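Local coordinates for alcohol dehydrogenase superfamily protein (Novosphingobium aromaticivorans, PDB 3GAZ) that probably acts as an NADP-dependent oxidoreductase of the medium-chain dehydrogenase/reductase superfamily, though its substrate is not established, at residues M69-T74 with Q102-Q107; F92-G97 with H270-N275; V266-T271 with A279-M284. One frame throughout, in Å; residues are numbered along the deposited sequence.

Interaction 1: residues M69-T74 with Q102-Q107; sequences MDLAGT and QGTHAQ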
# COMPACT_ATOMS: atom_id res chain seq x y z
N MSE A 69 4.21 -12.45 4.29
CA MSE A 69 3.63 -12.43 2.96
C MSE A 69 2.93 -13.71 2.50
O MSE A 69 1.96 -13.65 1.73
CB MSE A 69 4.73 -12.07 1.94
CG MSE A 69 5.54 -10.83 2.32
SE MSE A 69 6.98 -10.54 1.22
CE MSE A 69 8.19 -11.28 2.07
N ASP A 70 3.42 -14.86 2.96
CA ASP A 70 2.86 -16.16 2.58
C ASP A 70 1.93 -16.76 3.64
O ASP A 70 2.14 -16.57 4.84
CB ASP A 70 3.97 -17.19 2.33
CG ASP A 70 4.83 -16.87 1.12
OD1 ASP A 70 4.27 -16.47 0.07
OD2 ASP A 70 6.07 -17.04 1.21
N LEU A 71 0.92 -17.50 3.19
CA LEU A 71 0.02 -18.15 4.12
C LEU A 71 -0.50 -19.48 3.61
O LEU A 71 -0.37 -19.82 2.43
CB LEU A 71 -1.17 -17.25 4.47
CG LEU A 71 -2.19 -16.82 3.41
CD1 LEU A 71 -2.97 -18.02 2.89
CD2 LEU A 71 -3.15 -15.81 4.04
N ALA A 72 -1.07 -20.24 4.54
CA ALA A 72 -1.68 -21.53 4.26
C ALA A 72 -2.74 -21.64 5.35
O ALA A 72 -2.45 -21.44 6.53
CB ALA A 72 -0.66 -22.65 4.39
N GLY A 73 -3.97 -21.94 4.96
CA GLY A 73 -5.02 -22.05 5.96
C GLY A 73 -6.31 -22.62 5.41
O GLY A 73 -6.30 -23.40 4.46
N THR A 74 -7.42 -22.22 6.01
CA THR A 74 -8.73 -22.69 5.60
C THR A 74 -9.70 -21.53 5.41
O THR A 74 -9.66 -20.54 6.15
CB THR A 74 -9.31 -23.65 6.67
OG1 THR A 74 -8.48 -24.80 6.78
CG2 THR A 74 -10.72 -24.09 6.29
N GLN A 102 -2.48 -6.21 4.67
CA GLN A 102 -2.27 -6.87 5.96
C GLN A 102 -1.37 -8.09 5.79
O GLN A 102 -1.55 -8.87 4.86
CB GLN A 102 -3.59 -7.33 6.58
CG GLN A 102 -3.37 -8.03 7.91
CD GLN A 102 -4.51 -8.95 8.30
OE1 GLN A 102 -5.63 -8.52 8.52
NE2 GLN A 102 -4.21 -10.25 8.37
N GLY A 103 -0.41 -8.25 6.70
CA GLY A 103 0.49 -9.39 6.63
C GLY A 103 -0.16 -10.67 7.10
O GLY A 103 -1.31 -10.67 7.55
N THR A 104 0.57 -11.78 7.03
CA THR A 104 -0.00 -13.06 7.44
C THR A 104 0.31 -13.50 8.87
O THR A 104 -0.04 -14.61 9.27
CB THR A 104 0.38 -14.18 6.45
OG1 THR A 104 1.80 -14.37 6.44
CG2 THR A 104 -0.09 -13.82 5.05
N HIS A 105 0.98 -12.64 9.65
CA HIS A 105 1.27 -12.95 11.05
C HIS A 105 -0.02 -12.63 11.80
O HIS A 105 -0.05 -11.75 12.67
CB HIS A 105 2.40 -12.06 11.60
CG HIS A 105 3.71 -12.25 10.91
ND1 HIS A 105 4.76 -11.36 11.06
CD2 HIS A 105 4.16 -13.22 10.09
CE1 HIS A 105 5.79 -11.78 10.35
NE2 HIS A 105 5.45 -12.91 9.75
N ALA A 106 -1.09 -13.32 11.43
CA ALA A 106 -2.41 -13.09 12.03
C ALA A 106 -3.27 -14.33 11.94
O ALA A 106 -3.04 -15.19 11.08
CB ALA A 106 -3.10 -11.93 11.32
N GLN A 107 -4.26 -14.43 12.81
CA GLN A 107 -5.14 -15.59 12.78
C GLN A 107 -6.05 -15.58 11.56
O GLN A 107 -6.46 -16.64 11.10
CB GLN A 107 -5.99 -15.64 14.06
CG GLN A 107 -5.18 -15.89 15.32
CD GLN A 107 -6.06 -16.01 16.55
OE1 GLN A 107 -6.93 -15.15 16.78
NE2 GLN A 107 -5.85 -17.06 17.34
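The hydroxyl of Thr104 is held by two oxygens. OG1 donates to the backbone oxygen of Asp70, with Thr104 OG1 and Asp70 O 2.7 Å apart, and it also hydrogen-bonds Ser42 OG. The first bond is short but not directed at a lone pair: the hydroxyl stands above the carbonyl plane, 45° out of it. Thr104 sets OG1 between its own backbone N and carbonyl carbon (chi1 63°), which leaves CG2 beside the N and turned to Leu71. Thr104 CG2 lies 3.6 Å from Leu71 CB and 3.8 Å from Leu71 CD2, so the isobutyl group flanks the threonine where the two side chains cross obliquely.

Within the loop of residues 102-107, the carboxamide of Gln102 folds back onto the main chain, with Gln102 NE2 to Gly103 O at 3.0 Å and the acceptor in the plane of the amide. The same nitrogen also bonds Phe108 O, which ties the loop to the start of strand 108-112. The side chain of Asp70 leaves the backbone on the side away from the loop, and its OD1 accepts Leu133 N near the start of helix 132-145.

One threonine therefore fastens a loop without regular structure to the strand of the GroES-like domain: its hydroxyl is satisfied by the strand carbonyl and a serine, and its methyl packs on Leu71 beside that bond.

Interaction 2: residues F92-G97 with H270-N275; sequences FGLTGG and HTLLAN
Apolar packing carries this contact, and Leu272 supplies most of it. Its CD1 methyl reaches from helix 270-274 to the branch point of Leu94 at the end of strand 90-94: Leu272 CD1 is 3.9 Å from Leu94 CG, and Leu272 CD1 is 4.0 Å from Leu94 CD1. Leu94 meets it with CG anti to the backbone N (chi1 169°), while the nearly straight second torsion of Leu272 (chi2 -179°) extends CD1 toward the strand. The same methyl also borders the backbone just past the strand, at Thr95 and Gly96, with Leu272 CD1 4.3 Å from Gly96 N. Leu94 is further enclosed by Pro132, Leu133 and Ile136 of helix 132-145, and Phe281 of helix 278-293 touches it as well.

Polar bonding stays within the separate elements. The short helix carries a regular bond from Ala274 N to His270 O, 2.8 Å long. On the other segment, Gly93 pairs through its backbone with Leu71 of strand 70-78, and Thr95 with Met69 just before that strand.

Packing between chains comes in farther along, where Asn275 lies on Pro325 of the second subunit.

Lacking directional bonds across it, the contact depends on shape and on burial: a single leucine methyl joins the short helix to the end of strand 90-94, where Gly93 is already bonded to Leu71 across the sheet.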
# COMPACT_ATOMS: atom_id res chain seq x y z
N PHE A 92 -3.68 -21.82 0.03
CA PHE A 92 -2.37 -21.23 0.30
C PHE A 92 -2.09 -20.17 -0.76
O PHE A 92 -2.71 -20.18 -1.83
CB PHE A 92 -1.26 -22.31 0.33
CG PHE A 92 -0.79 -22.79 -1.04
CD1 PHE A 92 -1.70 -23.22 -2.00
CD2 PHE A 92 0.57 -22.87 -1.31
CE1 PHE A 92 -1.25 -23.73 -3.23
CE2 PHE A 92 1.04 -23.38 -2.54
CZ PHE A 92 0.12 -23.81 -3.50
N GLY A 93 -1.20 -19.23 -0.45
CA GLY A 93 -0.89 -18.19 -1.42
C GLY A 93 -0.05 -17.04 -0.91
O GLY A 93 0.22 -16.93 0.28
N LEU A 94 0.37 -16.19 -1.85
CA LEU A 94 1.15 -14.99 -1.56
C LEU A 94 0.06 -13.94 -1.51
O LEU A 94 -0.50 -13.58 -2.55
CB LEU A 94 2.12 -14.71 -2.71
CG LEU A 94 2.83 -13.35 -2.72
CD1 LEU A 94 3.42 -13.06 -1.34
CD2 LEU A 94 3.92 -13.36 -3.79
N THR A 95 -0.24 -13.44 -0.32
CA THR A 95 -1.35 -12.52 -0.16
C THR A 95 -1.14 -11.10 0.37
O THR A 95 -1.99 -10.24 0.14
CB THR A 95 -2.40 -13.17 0.72
OG1 THR A 95 -1.87 -13.28 2.06
CG2 THR A 95 -2.71 -14.60 0.20
N GLY A 96 -0.06 -10.84 1.10
CA GLY A 96 0.12 -9.49 1.61
C GLY A 96 1.48 -9.25 2.22
O GLY A 96 2.47 -9.81 1.77
N GLY A 97 1.52 -8.40 3.25
CA GLY A 97 2.79 -8.11 3.89
C GLY A 97 3.54 -6.98 3.22
O GLY A 97 4.57 -6.52 3.71
N HIS A 270 5.39 -6.42 -7.75
CA HIS A 270 4.60 -5.47 -8.54
C HIS A 270 3.12 -5.83 -8.58
O HIS A 270 2.27 -4.95 -8.46
CB HIS A 270 5.14 -5.34 -9.98
CG HIS A 270 4.41 -4.32 -10.80
ND1 HIS A 270 3.41 -4.66 -11.69
CD2 HIS A 270 4.47 -2.97 -10.81
CE1 HIS A 270 2.88 -3.56 -12.20
NE2 HIS A 270 3.50 -2.52 -11.68
N THR A 271 2.83 -7.11 -8.73
CA THR A 271 1.44 -7.55 -8.79
C THR A 271 0.64 -7.11 -7.58
O THR A 271 -0.50 -6.66 -7.71
CB THR A 271 1.37 -9.06 -8.89
OG1 THR A 271 1.88 -9.46 -10.16
CG2 THR A 271 -0.07 -9.55 -8.71
N LEU A 272 1.23 -7.25 -6.40
CA LEU A 272 0.55 -6.86 -5.17
C LEU A 272 0.60 -5.37 -4.90
O LEU A 272 -0.31 -4.82 -4.28
CB LEU A 272 1.15 -7.60 -3.97
CG LEU A 272 1.03 -9.13 -3.90
CD1 LEU A 272 1.67 -9.67 -2.64
CD2 LEU A 272 -0.42 -9.51 -3.90
N LEU A 273 1.65 -4.71 -5.35
CA LEU A 273 1.81 -3.27 -5.11
C LEU A 273 0.95 -2.41 -6.02
O LEU A 273 0.52 -1.33 -5.65
CB LEU A 273 3.28 -2.86 -5.28
CG LEU A 273 4.27 -3.50 -4.29
CD1 LEU A 273 5.68 -3.19 -4.71
CD2 LEU A 273 4.02 -2.97 -2.91
N ALA A 274 0.72 -2.92 -7.23
CA ALA A 274 -0.06 -2.20 -8.24
C ALA A 274 -1.41 -2.81 -8.56
O ALA A 274 -2.20 -2.21 -9.28
CB ALA A 274 0.76 -2.07 -9.52
N ASN A 275 -1.68 -4.00 -8.05
CA ASN A 275 -2.94 -4.68 -8.30
C ASN A 275 -3.19 -5.01 -9.77
O ASN A 275 -4.25 -4.70 -10.31
CB ASN A 275 -4.12 -3.86 -7.75
CG ASN A 275 -4.25 -3.97 -6.25
OD1 ASN A 275 -4.42 -5.06 -5.71
ND2 ASN A 275 -4.17 -2.83 -5.56

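Interaction 3: residues V266-T271 with A279-M284; sequences VFTLHT and AHFGEM
A type I beta turn from Phe267 to His270 carries the chain into helix 270-274, and there Thr271 comes nearest to helix 278-293, with Thr271 CA 8.4 Å from Phe281 CA. The Phe281 ring reaches across to both threonines, which approach it differently. Thr271 lies over one face: its CG2 makes a CH-pi contact 3.8 Å from the centroid of the Phe281 ring and only 14° off the ring normal. With OG1 beside the backbone N (chi1 -68°), CG2 falls anti to that N and is carried over the ring. Thr271 OG1 sits 3.5 Å from Phe281 CE1 and makes a weak hydrogen bond to Glu276 O.

Thr268 meets the rim. Its carbonyl oxygen lies in the ring plane, with Thr268 O 3.5 Å from Phe281 CZ, an approach that would suit the slightly positive aromatic hydrogens. Its methyl touches the same corner, Thr268 CG2 also being 3.5 Å from Phe281 CZ. The chi1 of Phe281, -91°, is well off a staggered value, which may reflect the fit of the ring between the two threonines and its other neighbours. The hydroxyl of Thr268 is used elsewhere, bonding Glu140 OE1 and Thr137 OG1 of helix 132-145. Leu94 of strand 90-94 and Leu272 also touch the ring.

Here a turn leading into a short helix packs against the following helix 278-293, just after strand 262-265, the last strand of the six-stranded parallel Rossmann-type sheet. It marks the return of the chain to the GroES-like part of the molecule, as in the medium-chain dehydrogenase/reductase fold.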
# COMPACT_ATOMS: atom_id res chain seq x y z
N VAL A 266 13.40 -9.91 -12.45
CA VAL A 266 12.21 -10.50 -11.85
C VAL A 266 11.84 -9.70 -10.61
O VAL A 266 12.68 -9.45 -9.75
CB VAL A 266 12.45 -11.98 -11.43
CG1 VAL A 266 11.20 -12.54 -10.75
CG2 VAL A 266 12.81 -12.82 -12.65
N PHE A 267 10.57 -9.30 -10.51
CA PHE A 267 10.10 -8.52 -9.37
C PHE A 267 8.64 -8.91 -9.14
O PHE A 267 7.72 -8.28 -9.65
CB PHE A 267 10.22 -7.02 -9.66
CG PHE A 267 9.85 -6.15 -8.49
CD1 PHE A 267 10.41 -6.37 -7.23
CD2 PHE A 267 8.94 -5.11 -8.64
CE1 PHE A 267 10.06 -5.57 -6.14
CE2 PHE A 267 8.59 -4.30 -7.56
CZ PHE A 267 9.15 -4.53 -6.31
N THR A 268 8.44 -9.96 -8.35
CA THR A 268 7.11 -10.49 -8.06
C THR A 268 6.16 -9.54 -7.34
O THR A 268 4.95 -9.60 -7.52
CB THR A 268 7.25 -11.79 -7.24
OG1 THR A 268 8.08 -12.71 -7.96
CG2 THR A 268 5.90 -12.44 -6.99
N LEU A 269 6.71 -8.65 -6.52
CA LEU A 269 5.87 -7.74 -5.74
C LEU A 269 4.99 -6.78 -6.53
O LEU A 269 3.95 -6.35 -6.01
CB LEU A 269 6.73 -6.91 -4.79
CG LEU A 269 7.70 -7.65 -3.86
CD1 LEU A 269 8.32 -6.66 -2.88
CD2 LEU A 269 6.96 -8.73 -3.13
N HIS A 270 5.39 -6.42 -7.75
CA HIS A 270 4.60 -5.47 -8.54
C HIS A 270 3.12 -5.83 -8.58
O HIS A 270 2.27 -4.95 -8.46
CB HIS A 270 5.14 -5.34 -9.98
CG HIS A 270 4.41 -4.32 -10.80
ND1 HIS A 270 3.41 -4.66 -11.69
CD2 HIS A 270 4.47 -2.97 -10.81
CE1 HIS A 270 2.88 -3.56 -12.20
NE2 HIS A 270 3.50 -2.52 -11.68
N THR A 271 2.83 -7.11 -8.73
CA THR A 271 1.44 -7.55 -8.79
C THR A 271 0.64 -7.11 -7.58
O THR A 271 -0.50 -6.66 -7.71
CB THR A 271 1.37 -9.06 -8.89
OG1 THR A 271 1.88 -9.46 -10.16
CG2 THR A 271 -0.07 -9.55 -8.71
N ALA A 279 -4.73 -12.51 -11.07
CA ALA A 279 -5.15 -13.86 -11.43
C ALA A 279 -3.98 -14.78 -11.75
O ALA A 279 -4.05 -15.99 -11.52
CB ALA A 279 -6.10 -13.80 -12.62
N HIS A 280 -2.90 -14.22 -12.28
CA HIS A 280 -1.72 -15.00 -12.63
C HIS A 280 -1.12 -15.68 -11.40
O HIS A 280 -0.52 -16.75 -11.50
CB HIS A 280 -0.67 -14.09 -13.30
CG HIS A 280 0.50 -14.83 -13.87
ND1 HIS A 280 0.36 -15.92 -14.70
CD2 HIS A 280 1.83 -14.60 -13.77
CE1 HIS A 280 1.55 -16.34 -15.08
NE2 HIS A 280 2.46 -15.55 -14.53
N PHE A 281 -1.29 -15.07 -10.23
CA PHE A 281 -0.75 -15.64 -9.00
C PHE A 281 -1.39 -16.98 -8.66
O PHE A 281 -0.69 -17.97 -8.48
CB PHE A 281 -0.94 -14.66 -7.83
CG PHE A 281 0.23 -13.73 -7.64
CD1 PHE A 281 1.07 -13.41 -8.70
CD2 PHE A 281 0.50 -13.18 -6.39
CE1 PHE A 281 2.17 -12.57 -8.52
CE2 PHE A 281 1.58 -12.33 -6.20
CZ PHE A 281 2.42 -12.03 -7.27
N GLY A 282 -2.72 -17.00 -8.57
CA GLY A 282 -3.41 -18.24 -8.27
C GLY A 282 -3.12 -19.28 -9.34
O GLY A 282 -3.04 -20.48 -9.05
N GLU A 283 -2.97 -18.83 -10.57
CA GLU A 283 -2.68 -19.74 -11.67
C GLU A 283 -1.32 -20.41 -11.47
O GLU A 283 -1.20 -21.62 -11.64
CB GLU A 283 -2.69 -18.99 -13.00
CG GLU A 283 -4.08 -18.52 -13.44
CD GLU A 283 -5.07 -19.66 -13.56
OE1 GLU A 283 -5.69 -20.03 -12.54
OE2 GLU A 283 -5.23 -20.19 -14.68
N MSE A 284 -0.31 -19.63 -11.11
CA MSE A 284 1.02 -20.19 -10.88
C MSE A 284 0.99 -21.17 -9.70
O MSE A 284 1.66 -22.20 -9.74
CB MSE A 284 2.06 -19.08 -10.62
CG MSE A 284 2.52 -18.31 -11.87
SE MSE A 284 3.88 -17.10 -11.59
CE MSE A 284 2.93 -15.76 -10.79

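How the interactions relate
All three contacts are buried, yet they differ in chemistry. Interaction 1 is the one with a hydrogen bond between its segments, whereas interaction 2 is leucine packing on a leucine and on backbone, and interaction 3 is built on an aromatic ring. Interactions 1 and 2 are joined through the neighbouring antiparallel strands 70-78 and 90-94, with Met69 O 3.0 Å from Thr95 N. Interactions 2 and 3 share His270 and Thr271 and meet on Leu94, whose CD2 is 3.5 Å from Phe281 CE2. Their centres are about 7 Å apart, against about 17 Å for interactions 1 and 3. The strand-to-loop contact thus uses a directional bond, while the two contacts to helix 270-274 rest on packing.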